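PDB 5KTC: FdhC from Acinetobacter nosocomialis, which probably transfers a 3-hydroxybutanoyl group from coenzyme A to the 3-amino group of a dTDP-linked 3,6-dideoxygalactose, as a sugar N-acyltransferase of the GNAT superfamily. Local coordinates for residues E110-V115 with L144-Q149; T26-D31 with W94-L99; L114-G119 with E126-E131. All coordinates share one frame; numbering follows the deposited sequence. Where two conformers were deposited one is given.

Contact 1: E110-V115 with L144-Q149. With COA (coenzyme A), chain D.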
loop_
_atom_site.group_PDB
_atom_site.type_symbol
_atom_site.label_atom_id
_atom_site.label_comp_id
_atom_site.label_asym_id
_atom_site.label_seq_id
_atom_site.Cartn_x
_atom_site.Cartn_y
_atom_site.Cartn_z
ATOM N N GLU A 110 -4.699 -8.040 0.549
ATOM C CA GLU A 110 -3.930 -8.157 1.785
ATOM C C GLU A 110 -3.068 -6.890 2.073
ATOM O O GLU A 110 -2.978 -6.386 3.196
ATOM C CB GLU A 110 -2.974 -9.367 1.678
ATOM C CG GLU A 110 -3.704 -10.720 1.618
ATOM C CD GLU A 110 -2.796 -11.929 1.597
ATOM O OE1 GLU A 110 -1.590 -11.852 1.868
ATOM O OE2 GLU A 110 -3.344 -13.002 1.379
ATOM N N SER A 111 -2.418 -6.444 1.011
ATOM C CA SER A 111 -1.492 -5.268 1.118
ATOM C C SER A 111 -2.267 -4.001 1.452
ATOM O O SER A 111 -1.848 -3.238 2.346
ATOM C CB SER A 111 -0.629 -5.129 -0.132
ATOM O OG SER A 111 -1.348 -4.927 -1.309
ATOM N N ALA A 112 -3.447 -3.808 0.845
ATOM C CA ALA A 112 -4.262 -2.660 1.208
ATOM C C ALA A 112 -4.647 -2.690 2.733
ATOM O O ALA A 112 -4.513 -1.685 3.481
ATOM C CB ALA A 112 -5.526 -2.550 0.300
ATOM N N LEU A 113 -5.042 -3.880 3.202
ATOM C CA LEU A 113 -5.433 -4.023 4.562
ATOM C C LEU A 113 -4.275 -3.759 5.500
ATOM O O LEU A 113 -4.460 -3.183 6.557
ATOM C CB LEU A 113 -6.048 -5.424 4.836
ATOM C CG LEU A 113 -7.335 -5.662 4.071
ATOM C CD1 LEU A 113 -7.675 -7.174 4.086
ATOM C CD2 LEU A 113 -8.460 -4.777 4.661
ATOM N N LEU A 114 -3.074 -4.160 5.119
ATOM C CA LEU A 114 -1.956 -4.010 5.972
ATOM C C LEU A 114 -1.581 -2.557 5.986
ATOM O O LEU A 114 -1.137 -2.043 7.016
ATOM C CB LEU A 114 -0.807 -4.879 5.507
ATOM C CG LEU A 114 -0.952 -6.400 5.743
ATOM C CD1 LEU A 114 0.213 -7.136 5.078
ATOM C CD2 LEU A 114 -1.072 -6.740 7.224
ATOM N N VAL A 115 -1.736 -1.884 4.861
ATOM C CA VAL A 115 -1.544 -0.385 4.881
ATOM C C VAL A 115 -2.399 0.276 5.928
ATOM O O VAL A 115 -1.915 1.142 6.679
ATOM C CB VAL A 115 -1.780 0.277 3.523
ATOM C CG1 VAL A 115 -1.998 1.804 3.657
ATOM C CG2 VAL A 115 -0.679 -0.121 2.549
ATOM N N LEU A 144 -13.541 1.597 -4.055
ATOM C CA LEU A 144 -14.999 1.760 -3.733
ATOM C C LEU A 144 -15.527 0.536 -3.051
ATOM O O LEU A 144 -16.200 0.628 -2.046
ATOM C CB LEU A 144 -15.847 2.074 -4.969
ATOM C CG LEU A 144 -15.531 3.441 -5.554
ATOM C CD1 LEU A 144 -15.865 3.689 -7.047
ATOM C CD2 LEU A 144 -16.100 4.538 -4.673
ATOM N N LYS A 145 -15.184 -0.625 -3.548
ATOM C CA LYS A 145 -15.606 -1.847 -2.910
ATOM C C LYS A 145 -15.156 -1.942 -1.454
ATOM O O LYS A 145 -15.915 -2.346 -0.578
ATOM C CB LYS A 145 -15.123 -3.082 -3.674
ATOM C CG LYS A 145 -15.670 -4.442 -3.160
ATOM C CD LYS A 145 -15.406 -5.549 -4.202
ATOM C CE LYS A 145 -15.773 -6.970 -3.745
ATOM N NZ LYS A 145 -17.182 -7.074 -3.247
ATOM N N MET A 146 -13.906 -1.632 -1.183
ATOM C CA MET A 146 -13.415 -1.727 0.212
ATOM C C MET A 146 -13.992 -0.619 1.124
ATOM O O MET A 146 -13.883 -0.704 2.335
ATOM C CB MET A 146 -11.873 -1.641 0.225
ATOM C CG MET A 146 -11.216 -1.978 1.550
ATOM S SD MET A 146 -9.422 -2.175 1.345
ATOM C CE MET A 146 -9.324 -3.793 0.582
ATOM N N GLY A 147 -14.528 0.455 0.539
ATOM C CA GLY A 147 -15.227 1.514 1.337
ATOM C C GLY A 147 -14.667 2.905 1.309
ATOM O O GLY A 147 -15.035 3.753 2.152
ATOM N N ALA A 148 -13.772 3.167 0.367
ATOM C CA ALA A 148 -13.243 4.507 0.142
ATOM C C ALA A 148 -14.377 5.430 -0.330
ATOM O O ALA A 148 -15.307 4.989 -0.964
ATOM C CB ALA A 148 -12.145 4.505 -0.896
ATOM N N GLN A 149 -14.320 6.668 0.079
ATOM C CA GLN A 149 -15.310 7.619 -0.352
ATOM C C GLN A 149 -14.651 8.537 -1.392
ATOM O O GLN A 149 -13.659 9.229 -1.183
ATOM C CB GLN A 149 -15.919 8.352 0.843
ATOM C CG GLN A 149 -17.226 9.103 0.524
ATOM C CD GLN A 149 -17.580 10.266 1.506
ATOM O OE1 GLN A 149 -18.356 11.194 1.146
ATOM N NE2 GLN A 149 -16.995 10.248 2.719
HETATM N N1A COA D . -13.094 -8.416 -1.565
HETATM C C2A COA D . -12.789 -9.639 -2.056
HETATM N N3A COA D . -12.007 -9.814 -3.124
HETATM C C4A COA D . -11.433 -8.752 -3.669
HETATM C C5A COA D . -11.689 -7.385 -3.151
HETATM C C6A COA D . -12.589 -7.266 -2.030
HETATM N N6A COA D . -12.892 -6.084 -1.501
HETATM N N7A COA D . -10.986 -6.541 -3.895
HETATM C C8A COA D . -10.343 -7.280 -4.824
HETATM N N9A COA D . -10.625 -8.603 -4.687
HETATM C C1B COA D . -10.088 -9.720 -5.495
HETATM C C2B COA D . -10.126 -9.341 -6.980
HETATM O O2B COA D . -11.387 -9.632 -7.606
HETATM C C3B COA D . -8.971 -10.108 -7.527
HETATM O O3B COA D . -9.387 -11.471 -7.658
HETATM P P3B COA D . -9.651 -12.099 -9.114
HETATM O O7A COA D . -8.317 -12.810 -9.378
HETATM O O8A COA D . -10.773 -12.979 -8.640
HETATM O O9A COA D . -9.976 -10.965 -10.053
HETATM C C4B COA D . -7.951 -10.035 -6.412
HETATM O O4B COA D . -8.699 -9.916 -5.191
HETATM C C5B COA D . -6.908 -8.956 -6.621
HETATM O O5B COA D . -7.530 -7.697 -6.750
HETATM P P1A COA D . -7.321 -6.848 -8.067
HETATM O O1A COA D . -8.286 -5.683 -8.021
HETATM O O2A COA D . -7.120 -7.664 -9.315
HETATM O O3A COA D . -5.914 -6.075 -7.868
HETATM P P2A COA D . -4.527 -6.222 -8.560
HETATM O O4A COA D . -3.876 -7.562 -8.345
HETATM O O5A COA D . -4.563 -5.742 -10.000
HETATM O O6A COA D . -3.633 -5.193 -7.731
HETATM C CBP COA D . -2.661 -3.002 -8.174
HETATM C CCP COA D . -3.931 -3.805 -7.842
HETATM C CDP COA D . -3.083 -1.562 -8.324
HETATM C CEP COA D . -1.639 -3.128 -7.049
HETATM C CAP COA D . -2.051 -3.549 -9.488
HETATM O OAP COA D . -3.168 -3.669 -10.429
HETATM C C9P COA D . -0.942 -2.739 -10.026
HETATM O O9P COA D . 0.254 -2.792 -9.665
HETATM N N8P COA D . -1.328 -1.872 -10.984
HETATM C C7P COA D . -0.387 -1.007 -11.590
HETATM C C6P COA D . 0.147 0.109 -10.727
HETATM C C5P COA D . -0.978 1.034 -10.341
HETATM O O5P COA D . -1.729 1.473 -11.230
HETATM N N4P COA D . -1.117 1.290 -9.056
HETATM C C3P COA D . -2.250 2.062 -8.535
HETATM C C2P COA D . -2.091 3.576 -8.779
HETATM S S1P COA D . -3.663 4.411 -8.348
#
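With CG trans to the backbone N (chi1 -169°) and the next bond extended too, Met-146 runs straight out from the last turn of its helix toward Ala-112; the bend then comes at the sulfur, where chi3 of -76° turns the methyl aside. That end does the touching. CE lies 4.0 Å from Ala-112 CB, with SD almost as near, and reaches Leu-113 CD2 at 4.3 Å. The contact is thin and purely apolar, and the helices keep their distance, the CA atoms of Ala-112 and Met-146 being 9.3 Å apart. Phe-162 from the sheet also packs on Met-146, while Tyr-174 and Phe-177 close round Leu-113. One residue back, Lys-145 lays its aliphatic chain over a face of the coenzyme A adenine: CG is 3.6 Å from N6A, and CE sits 3.6 Å from C6A before the chain bends toward its amine. Gly-147 ends the helix with positive phi (118°) in a Schellman motif, turning the chain toward strand 149-153. Met-146 thus joins helix 107-122, which follows strand 91-99 in the GNAT core, to the end of helix 137-146, whose Lys-145 lines the coenzyme A adenine pocket.

Contact 2: T26-D31 with W94-L99. With FUH ([[(2~{R},3~{S},5~{R})-5-[5-methyl-2,4-bis(oxidanylidene)pyrimidin-1-yl]-3-oxidanyl-oxolan-2-yl]methoxy-oxidanyl-phosphoryl] [(2~{R},3~{R},4~{S},5~{R},6~{R})-6-methyl-3,5-bis(oxidanyl)-4-[[(3~{R})-3-oxidanylbutanoyl]amino]oxan-2-yl] hydrogen phosphate), chain C.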
loop_
_atom_site.group_PDB
_atom_site.type_symbol
_atom_site.label_atom_id
_atom_site.label_comp_id
_atom_site.label_asym_id
_atom_site.label_seq_id
_atom_site.Cartn_x
_atom_site.Cartn_y
_atom_site.Cartn_z
ATOM N N THR A 26 13.230 -1.769 -11.701
ATOM C CA THR A 26 12.654 -2.704 -12.630
ATOM C C THR A 26 11.162 -2.717 -12.598
ATOM O O THR A 26 10.547 -2.722 -13.631
ATOM C CB THR A 26 13.240 -4.100 -12.414
ATOM O OG1 THR A 26 14.642 -4.044 -12.692
ATOM C CG2 THR A 26 12.594 -5.122 -13.333
ATOM N N LEU A 27 10.582 -2.708 -11.400
ATOM C CA LEU A 27 9.148 -2.725 -11.259
ATOM C C LEU A 27 8.511 -1.481 -11.893
ATOM O O LEU A 27 7.586 -1.608 -12.687
ATOM C CB LEU A 27 8.786 -2.779 -9.774
ATOM C CG LEU A 27 7.344 -2.918 -9.350
ATOM C CD1 LEU A 27 6.830 -4.300 -9.728
ATOM C CD2 LEU A 27 7.278 -2.665 -7.808
ATOM N N ARG A 28 9.050 -0.309 -11.518
ATOM C CA ARG A 28 8.484 0.998 -11.911
ATOM C C ARG A 28 8.658 1.305 -13.417
ATOM O O ARG A 28 7.875 2.075 -13.985
ATOM C CB ARG A 28 9.114 2.072 -11.074
ATOM C CG ARG A 28 8.595 2.078 -9.625
ATOM C CD ARG A 28 9.138 3.284 -8.876
ATOM N NE ARG A 28 8.461 4.502 -9.345
ATOM C CZ ARG A 28 7.356 5.041 -8.833
ATOM N NH1 ARG A 28 6.731 4.516 -7.761
ATOM N NH2 ARG A 28 6.816 6.110 -9.448
ATOM N N ASN A 29 9.635 0.653 -14.068
ATOM C CA ASN A 29 9.885 0.817 -15.494
ATOM C C ASN A 29 9.298 -0.310 -16.327
ATOM O O ASN A 29 9.585 -0.418 -17.533
ATOM C CB ASN A 29 11.387 0.992 -15.722
ATOM C CG ASN A 29 11.880 2.370 -15.282
ATOM O OD1 ASN A 29 11.757 3.326 -16.019
ATOM N ND2 ASN A 29 12.411 2.482 -14.091
ATOM N N ASN A 30 8.523 -1.174 -15.689
ATOM C CA ASN A 30 7.738 -2.165 -16.357
ATOM C C ASN A 30 6.547 -1.457 -16.995
ATOM O O ASN A 30 5.630 -0.991 -16.286
ATOM C CB ASN A 30 7.292 -3.240 -15.351
ATOM C CG ASN A 30 6.651 -4.462 -16.003
ATOM O OD1 ASN A 30 6.072 -4.383 -17.075
ATOM N ND2 ASN A 30 6.659 -5.561 -15.300
ATOM N N ASP A 31 6.518 -1.409 -18.332
ATOM C CA ASP A 31 5.434 -0.741 -19.037
ATOM C C ASP A 31 4.122 -1.449 -18.920
ATOM O O ASP A 31 3.139 -0.887 -19.259
ATOM C CB ASP A 31 5.793 -0.448 -20.525
ATOM C CG ASP A 31 6.988 0.545 -20.661
ATOM O OD1 ASP A 31 7.166 1.476 -19.811
ATOM O OD2 ASP A 31 7.777 0.369 -21.621
ATOM N N TRP A 94 -1.495 7.264 1.035
ATOM C CA TRP A 94 -0.823 6.057 0.612
ATOM C C TRP A 94 -0.941 5.880 -0.896
ATOM O O TRP A 94 -1.771 6.512 -1.582
ATOM C CB TRP A 94 -1.297 4.809 1.359
ATOM C CG TRP A 94 -2.605 4.188 1.006
ATOM C CD1 TRP A 94 -3.844 4.589 1.391
ATOM C CD2 TRP A 94 -2.787 2.969 0.258
ATOM N NE1 TRP A 94 -4.794 3.697 0.908
ATOM C CE2 TRP A 94 -4.158 2.673 0.260
ATOM C CE3 TRP A 94 -1.906 2.087 -0.381
ATOM C CZ2 TRP A 94 -4.686 1.527 -0.379
ATOM C CZ3 TRP A 94 -2.432 0.925 -0.996
ATOM C CH2 TRP A 94 -3.802 0.671 -0.999
ATOM N N GLY A 95 -0.061 5.052 -1.386
ATOM C CA GLY A 95 0.087 4.866 -2.813
ATOM C C GLY A 95 1.401 4.211 -3.140
ATOM O O GLY A 95 1.855 3.294 -2.416
ATOM N N SER A 96 2.028 4.644 -4.235
ATOM C CA SER A 96 3.126 3.880 -4.830
ATOM C C SER A 96 2.852 2.367 -4.868
ATOM O O SER A 96 3.739 1.533 -4.567
ATOM C CB SER A 96 4.485 4.185 -4.194
ATOM O OG SER A 96 4.777 5.564 -4.087
ATOM N N TRP A 97 1.627 2.027 -5.226
ATOM C CA TRP A 97 1.079 0.705 -4.911
ATOM C C TRP A 97 1.174 -0.083 -6.197
ATOM O O TRP A 97 0.446 0.202 -7.184
ATOM C CB TRP A 97 -0.344 0.817 -4.511
ATOM C CG TRP A 97 -0.982 -0.451 -4.020
ATOM C CD1 TRP A 97 -0.403 -1.464 -3.321
ATOM C CD2 TRP A 97 -2.367 -0.784 -4.159
ATOM N NE1 TRP A 97 -1.364 -2.417 -3.015
ATOM C CE2 TRP A 97 -2.572 -2.012 -3.500
ATOM C CE3 TRP A 97 -3.453 -0.155 -4.787
ATOM C CZ2 TRP A 97 -3.795 -2.648 -3.476
ATOM C CZ3 TRP A 97 -4.708 -0.787 -4.759
ATOM C CH2 TRP A 97 -4.861 -2.019 -4.070
ATOM N N ILE A 98 2.079 -1.055 -6.200
ATOM C CA ILE A 98 2.402 -1.805 -7.405
ATOM C C ILE A 98 2.588 -3.276 -7.055
ATOM O O ILE A 98 3.259 -3.607 -6.079
ATOM C CB ILE A 98 3.673 -1.335 -8.116
ATOM C CG1 ILE A 98 3.717 0.205 -8.291
ATOM C CG2 ILE A 98 3.704 -1.955 -9.491
ATOM C CD1 ILE A 98 5.047 0.822 -8.592
ATOM N N LEU A 99 1.960 -4.139 -7.845
ATOM C CA LEU A 99 2.169 -5.598 -7.705
ATOM C C LEU A 99 2.531 -6.197 -9.085
ATOM O O LEU A 99 1.864 -5.868 -10.066
ATOM C CB LEU A 99 0.904 -6.239 -7.175
ATOM C CG LEU A 99 0.588 -5.993 -5.693
ATOM C CD1 LEU A 99 -0.794 -6.508 -5.382
ATOM C CD2 LEU A 99 1.594 -6.636 -4.740
HETATM O O1 FUH C . -0.833 4.377 -5.701
HETATM C C1 FUH C . -1.659 5.278 -5.599
HETATM C C2 FUH C . -2.865 5.181 -4.724
HETATM C C3 FUH C . -3.268 3.755 -4.455
HETATM O O2 FUH C . -4.214 3.276 -5.445
HETATM C C4 FUH C . -3.967 3.641 -3.123
HETATM N N1 FUH C . -1.515 6.490 -6.270
HETATM C C5 FUH C . -0.231 6.842 -6.884
HETATM C C6 FUH C . -0.425 7.414 -8.301
HETATM O O3 FUH C . -1.269 8.480 -8.195
HETATM C C7 FUH C . 0.838 7.980 -8.908
HETATM C C8 FUH C . 0.618 8.814 -10.192
HETATM O O4 FUH C . 1.502 8.846 -7.971
HETATM C C9 FUH C . 0.477 7.867 -6.016
HETATM O O5 FUH C . 0.871 7.317 -4.749
HETATM C C10 FUH C . 1.733 8.291 -6.664
HETATM O O6 FUH C . 2.565 7.145 -6.764
HETATM P P1 FUH C . 4.088 7.249 -7.127
HETATM O O7 FUH C . 4.319 7.369 -8.588
HETATM O O8 FUH C . 4.675 5.948 -6.579
HETATM O O9 FUH C . 4.824 8.331 -6.224
HETATM P P2 FUH C . 4.974 9.919 -6.364
HETATM O O10 FUH C . 4.575 10.507 -5.055
HETATM O O11 FUH C . 4.097 10.341 -7.534
HETATM O O12 FUH C . 6.520 9.993 -6.627
HETATM C C11 FUH C . 7.237 11.194 -6.325
HETATM C C12 FUH C . 8.425 11.274 -7.250
HETATM C C13 FUH C . 8.088 10.971 -8.725
HETATM O O13 FUH C . 8.889 11.752 -9.630
HETATM C C14 FUH C . 8.518 9.525 -8.935
HETATM C C15 FUH C . 9.677 9.423 -7.974
HETATM O O14 FUH C . 9.410 10.311 -6.859
HETATM N N2 FUH C . 9.874 8.115 -7.311
HETATM C C16 FUH C . 8.949 7.620 -6.442
HETATM C C17 FUH C . 9.187 6.416 -5.777
HETATM C C18 FUH C . 8.197 5.835 -4.790
HETATM C C19 FUH C . 10.404 5.732 -6.080
HETATM O O15 FUH C . 10.688 4.635 -5.446
HETATM N N3 FUH C . 11.297 6.242 -6.940
HETATM C C20 FUH C . 11.042 7.429 -7.502
HETATM O O16 FUH C . 11.914 7.913 -8.369
#
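Leu-27 and Ile-98 lie alongside each other and run in opposite directions; Leu-27 CG meets Ile-98 CG2 at 3.8 Å and its CD2 rests near Ile-98 CB. Arg-28 instead crosses Ile-98 at about a right angle, its CG 3.9 Å from Ile-98 CD1. A bend at chi3 (73°) then swings the guanidinium to the sugar nucleotide, with P1 in its plane: NH1 donates to O8 at 2.8 Å (167°) and NH2 to O7 at 2.9 Å (173°), both nearly straight. Thymine C17 stands 3.6 Å above one face of the guanidinium, displaced to the rim. Ser-40 OG takes the NE hydrogen, and Ser-38 O the second one on NH2. Ser-96 presents CB to the guanidinium edge and gives its hydroxyl to O8 at 2.5 Å, while its backbone N binds O5 of the sugar. Trp-94 turns a face to the acyl methyl C4, 3.4 Å above the ring centre in a CH-pi arrangement, and points its CH2 at the face of Trp-97. Trp-97 N reaches the acyl carbonyl O1 only weakly, at 3.4 Å. The left-handed backbone of Ser-96, and a one-residue slip in the pairing with strand 75-86 (Gly-95 to Arg-81, Ile-98 to Thr-79), fit the beta bulge known here in GNAT enzymes. O8 takes bonds from Arg-28 and Ser-96; Arg-28 probably balances part of the diphosphate charge, and Arg-81 also bonds the ligand.

Contact 3: L114-G119 with E126-E131. With FUH ([[(2~{R},3~{S},5~{R})-5-[5-methyl-2,4-bis(oxidanylidene)pyrimidin-1-yl]-3-oxidanyl-oxolan-2-yl]methoxy-oxidanyl-phosphoryl] [(2~{R},3~{R},4~{S},5~{R},6~{R})-6-methyl-3,5-bis(oxidanyl)-4-[[(3~{R})-3-oxidanylbutanoyl]amino]oxan-2-yl] hydrogen phosphate), chain C.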
loop_
_atom_site.group_PDB
_atom_site.type_symbol
_atom_site.label_atom_id
_atom_site.label_comp_id
_atom_site.label_asym_id
_atom_site.label_seq_id
_atom_site.Cartn_x
_atom_site.Cartn_y
_atom_site.Cartn_z
ATOM N N LEU A 114 -3.074 -4.160 5.119
ATOM C CA LEU A 114 -1.956 -4.010 5.972
ATOM C C LEU A 114 -1.581 -2.557 5.986
ATOM O O LEU A 114 -1.137 -2.043 7.016
ATOM C CB LEU A 114 -0.807 -4.879 5.507
ATOM C CG LEU A 114 -0.952 -6.400 5.743
ATOM C CD1 LEU A 114 0.213 -7.136 5.078
ATOM C CD2 LEU A 114 -1.072 -6.740 7.224
ATOM N N VAL A 115 -1.736 -1.884 4.861
ATOM C CA VAL A 115 -1.544 -0.385 4.881
ATOM C C VAL A 115 -2.399 0.276 5.928
ATOM O O VAL A 115 -1.915 1.142 6.679
ATOM C CB VAL A 115 -1.780 0.277 3.523
ATOM C CG1 VAL A 115 -1.998 1.804 3.657
ATOM C CG2 VAL A 115 -0.679 -0.121 2.549
ATOM N N TYR A 116 -3.691 -0.066 5.926
ATOM C CA TYR A 116 -4.588 0.536 6.887
ATOM C C TYR A 116 -4.275 0.113 8.333
ATOM O O TYR A 116 -4.452 0.922 9.233
ATOM C CB TYR A 116 -6.059 0.226 6.503
ATOM C CG TYR A 116 -6.453 0.838 5.185
ATOM C CD1 TYR A 116 -6.189 2.201 4.909
ATOM C CD2 TYR A 116 -7.139 0.132 4.216
ATOM C CE1 TYR A 116 -6.594 2.799 3.748
ATOM C CE2 TYR A 116 -7.491 0.716 3.019
ATOM C CZ TYR A 116 -7.236 2.056 2.797
ATOM O OH TYR A 116 -7.561 2.684 1.624
ATOM N N GLU A 117 -3.840 -1.119 8.555
ATOM C CA GLU A 117 -3.349 -1.589 9.884
ATOM C C GLU A 117 -2.191 -0.634 10.316
ATOM O O GLU A 117 -2.152 -0.101 11.431
ATOM C CB GLU A 117 -2.918 -3.100 9.783
ATOM C CG GLU A 117 -3.047 -4.016 11.018
ATOM C CD GLU A 117 -2.538 -5.477 10.820
ATOM O OE1 GLU A 117 -1.480 -5.762 11.421
ATOM O OE2 GLU A 117 -3.151 -6.355 10.111
ATOM N N ALA A 118 -1.254 -0.411 9.400
ATOM C CA ALA A 118 -0.083 0.412 9.727
ATOM C C ALA A 118 -0.478 1.824 10.065
ATOM O O ALA A 118 -0.037 2.419 11.093
ATOM C CB ALA A 118 0.902 0.385 8.599
ATOM N N GLY A 119 -1.324 2.398 9.219
ATOM C CA GLY A 119 -1.676 3.790 9.356
ATOM C C GLY A 119 -2.577 4.056 10.517
ATOM O O GLY A 119 -2.322 4.937 11.274
ATOM N N GLU A 126 -6.154 9.185 11.825
ATOM C CA GLU A 126 -7.604 9.141 11.760
ATOM C C GLU A 126 -8.217 8.982 10.388
ATOM O O GLU A 126 -9.318 8.466 10.272
ATOM C CB GLU A 126 -8.195 10.396 12.422
ATOM C CG GLU A 126 -8.112 10.395 13.956
ATOM C CD GLU A 126 -8.813 9.205 14.630
ATOM O OE1 GLU A 126 -8.124 8.452 15.386
ATOM O OE2 GLU A 126 -10.046 9.014 14.403
ATOM N N GLN A 127 -7.524 9.469 9.358
ATOM C CA GLN A 127 -8.028 9.447 7.974
ATOM C C GLN A 127 -6.918 9.086 6.999
ATOM O O GLN A 127 -5.778 9.439 7.242
ATOM C CB GLN A 127 -8.395 10.872 7.521
ATOM C CG GLN A 127 -9.612 11.534 8.064
ATOM C CD GLN A 127 -10.227 12.469 6.976
ATOM O OE1 GLN A 127 -9.519 13.221 6.197
ATOM N NE2 GLN A 127 -11.552 12.390 6.882
ATOM N N SER A 128 -7.297 8.505 5.847
ATOM C CA SER A 128 -6.318 8.203 4.822
ATOM C C SER A 128 -6.783 8.948 3.591
ATOM O O SER A 128 -7.956 9.008 3.364
ATOM C CB SER A 128 -6.241 6.724 4.539
ATOM O OG SER A 128 -5.142 6.530 3.693
ATOM N N HIS A 129 -5.852 9.559 2.868
ATOM C CA HIS A 129 -6.164 10.208 1.582
ATOM C C HIS A 129 -5.366 9.520 0.493
ATOM O O HIS A 129 -4.240 9.153 0.698
ATOM C CB HIS A 129 -5.755 11.683 1.613
ATOM C CG HIS A 129 -6.445 12.497 2.664
ATOM N ND1 HIS A 129 -6.106 13.815 2.880
ATOM C CD2 HIS A 129 -7.412 12.201 3.587
ATOM C CE1 HIS A 129 -6.866 14.302 3.853
ATOM N NE2 HIS A 129 -7.657 13.352 4.301
ATOM N N PHE A 130 -5.956 9.371 -0.705
ATOM C CA PHE A 130 -5.179 8.943 -1.876
ATOM C C PHE A 130 -5.927 9.305 -3.164
ATOM O O PHE A 130 -7.090 9.702 -3.143
ATOM C CB PHE A 130 -4.901 7.417 -1.847
ATOM C CG PHE A 130 -6.134 6.596 -1.715
ATOM C CD1 PHE A 130 -6.641 6.298 -0.466
ATOM C CD2 PHE A 130 -6.849 6.150 -2.859
ATOM C CE1 PHE A 130 -7.807 5.531 -0.340
ATOM C CE2 PHE A 130 -8.014 5.394 -2.736
ATOM C CZ PHE A 130 -8.481 5.082 -1.474
ATOM N N GLU A 131 -5.243 9.133 -4.295
ATOM C CA GLU A 131 -5.840 9.391 -5.595
ATOM C C GLU A 131 -5.539 8.271 -6.587
ATOM O O GLU A 131 -4.581 7.527 -6.400
ATOM C CB GLU A 131 -5.331 10.712 -6.149
ATOM C CG GLU A 131 -3.863 10.850 -6.400
ATOM C CD GLU A 131 -3.056 11.513 -5.324
ATOM O OE1 GLU A 131 -1.865 11.209 -5.199
ATOM O OE2 GLU A 131 -3.584 12.358 -4.600
HETATM O O1 FUH C . -0.833 4.377 -5.701
HETATM C C1 FUH C . -1.659 5.278 -5.599
HETATM C C2 FUH C . -2.865 5.181 -4.724
HETATM C C3 FUH C . -3.268 3.755 -4.455
HETATM O O2 FUH C . -4.214 3.276 -5.445
HETATM C C4 FUH C . -3.967 3.641 -3.123
HETATM N N1 FUH C . -1.515 6.490 -6.270
HETATM C C5 FUH C . -0.231 6.842 -6.884
HETATM C C6 FUH C . -0.425 7.414 -8.301
HETATM O O3 FUH C . -1.269 8.480 -8.195
HETATM C C7 FUH C . 0.838 7.980 -8.908
HETATM C C8 FUH C . 0.618 8.814 -10.192
HETATM O O4 FUH C . 1.502 8.846 -7.971
HETATM C C9 FUH C . 0.477 7.867 -6.016
HETATM O O5 FUH C . 0.871 7.317 -4.749
HETATM C C10 FUH C . 1.733 8.291 -6.664
HETATM O O6 FUH C . 2.565 7.145 -6.764
HETATM P P1 FUH C . 4.088 7.249 -7.127
HETATM O O7 FUH C . 4.319 7.369 -8.588
HETATM O O8 FUH C . 4.675 5.948 -6.579
HETATM O O9 FUH C . 4.824 8.331 -6.224
HETATM P P2 FUH C . 4.974 9.919 -6.364
HETATM O O10 FUH C . 4.575 10.507 -5.055
HETATM O O11 FUH C . 4.097 10.341 -7.534
HETATM O O12 FUH C . 6.520 9.993 -6.627
HETATM C C11 FUH C . 7.237 11.194 -6.325
HETATM C C12 FUH C . 8.425 11.274 -7.250
HETATM C C13 FUH C . 8.088 10.971 -8.725
HETATM O O13 FUH C . 8.889 11.752 -9.630
HETATM C C14 FUH C . 8.518 9.525 -8.935
HETATM C C15 FUH C . 9.677 9.423 -7.974
HETATM O O14 FUH C . 9.410 10.311 -6.859
HETATM N N2 FUH C . 9.874 8.115 -7.311
HETATM C C16 FUH C . 8.949 7.620 -6.442
HETATM C C17 FUH C . 9.187 6.416 -5.777
HETATM C C18 FUH C . 8.197 5.835 -4.790
HETATM C C19 FUH C . 10.404 5.732 -6.080
HETATM O O15 FUH C . 10.688 4.635 -5.446
HETATM N N3 FUH C . 11.297 6.242 -6.940
HETATM C C20 FUH C . 11.042 7.429 -7.502
HETATM O O16 FUH C . 11.914 7.913 -8.369
#
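The hydroxyl oxygen of Tyr-116 takes a hydrogen bond from Trp-94 NE1 and also packs 3.5 Å from Phe-130 CE1. The tyrosine and phenylalanine side chains cross at about a right angle, the OH coming obliquely to the Phe-130 ring. Ser-128 fills in at the tyrosine edge, with OG near the ring plane and 4.0 Å from CE1; that hydroxyl also makes a weak bond to Phe-92 O. Chi1 of 55° sends the Phe-130 ring toward the helix, where CE1 meets the tyrosine while CD2 lies 3.8 Å from the acyl methyl C4 of the product. Next along, Glu-131 O accepts the new amide N1-H at 3.2 Å. Phe-162 stacks on Tyr-116 from strand 157-163. On the strand's other face, His-129 NE2 donates in its ring plane to Gln-127 OE1 at 2.7 Å. Here the helix of a beta-alpha-beta crossover packs on its second strand, with Tyr-116 joining strands 91-99 and 127-133.

Contacts 1 and 3 share helix 107-122, and their centres are 8 Å apart; contact 2 lies about 18 Å from the centre of each, across the middle of the chain. Contacts 1 and 3 are stitched together by Met-146 SD, 3.9 Å from Tyr-116 CE2, and by Ala-148 CB, 3.8 Å from Phe-130 CZ. Strand 91-99 ties contact 2 in: Trp-97 NE1 probably hydrogen-bonds Ser-111 OG at 3.0 Å, and Trp-94 CH2 packs 3.9 Å from Ala-112 CB. Contacts 2 and 3 hold the product's acyl-amide from neighbouring parallel strands, contact 2 adding the phosphate grip, whereas contact 1 borders the coenzyme A adenine.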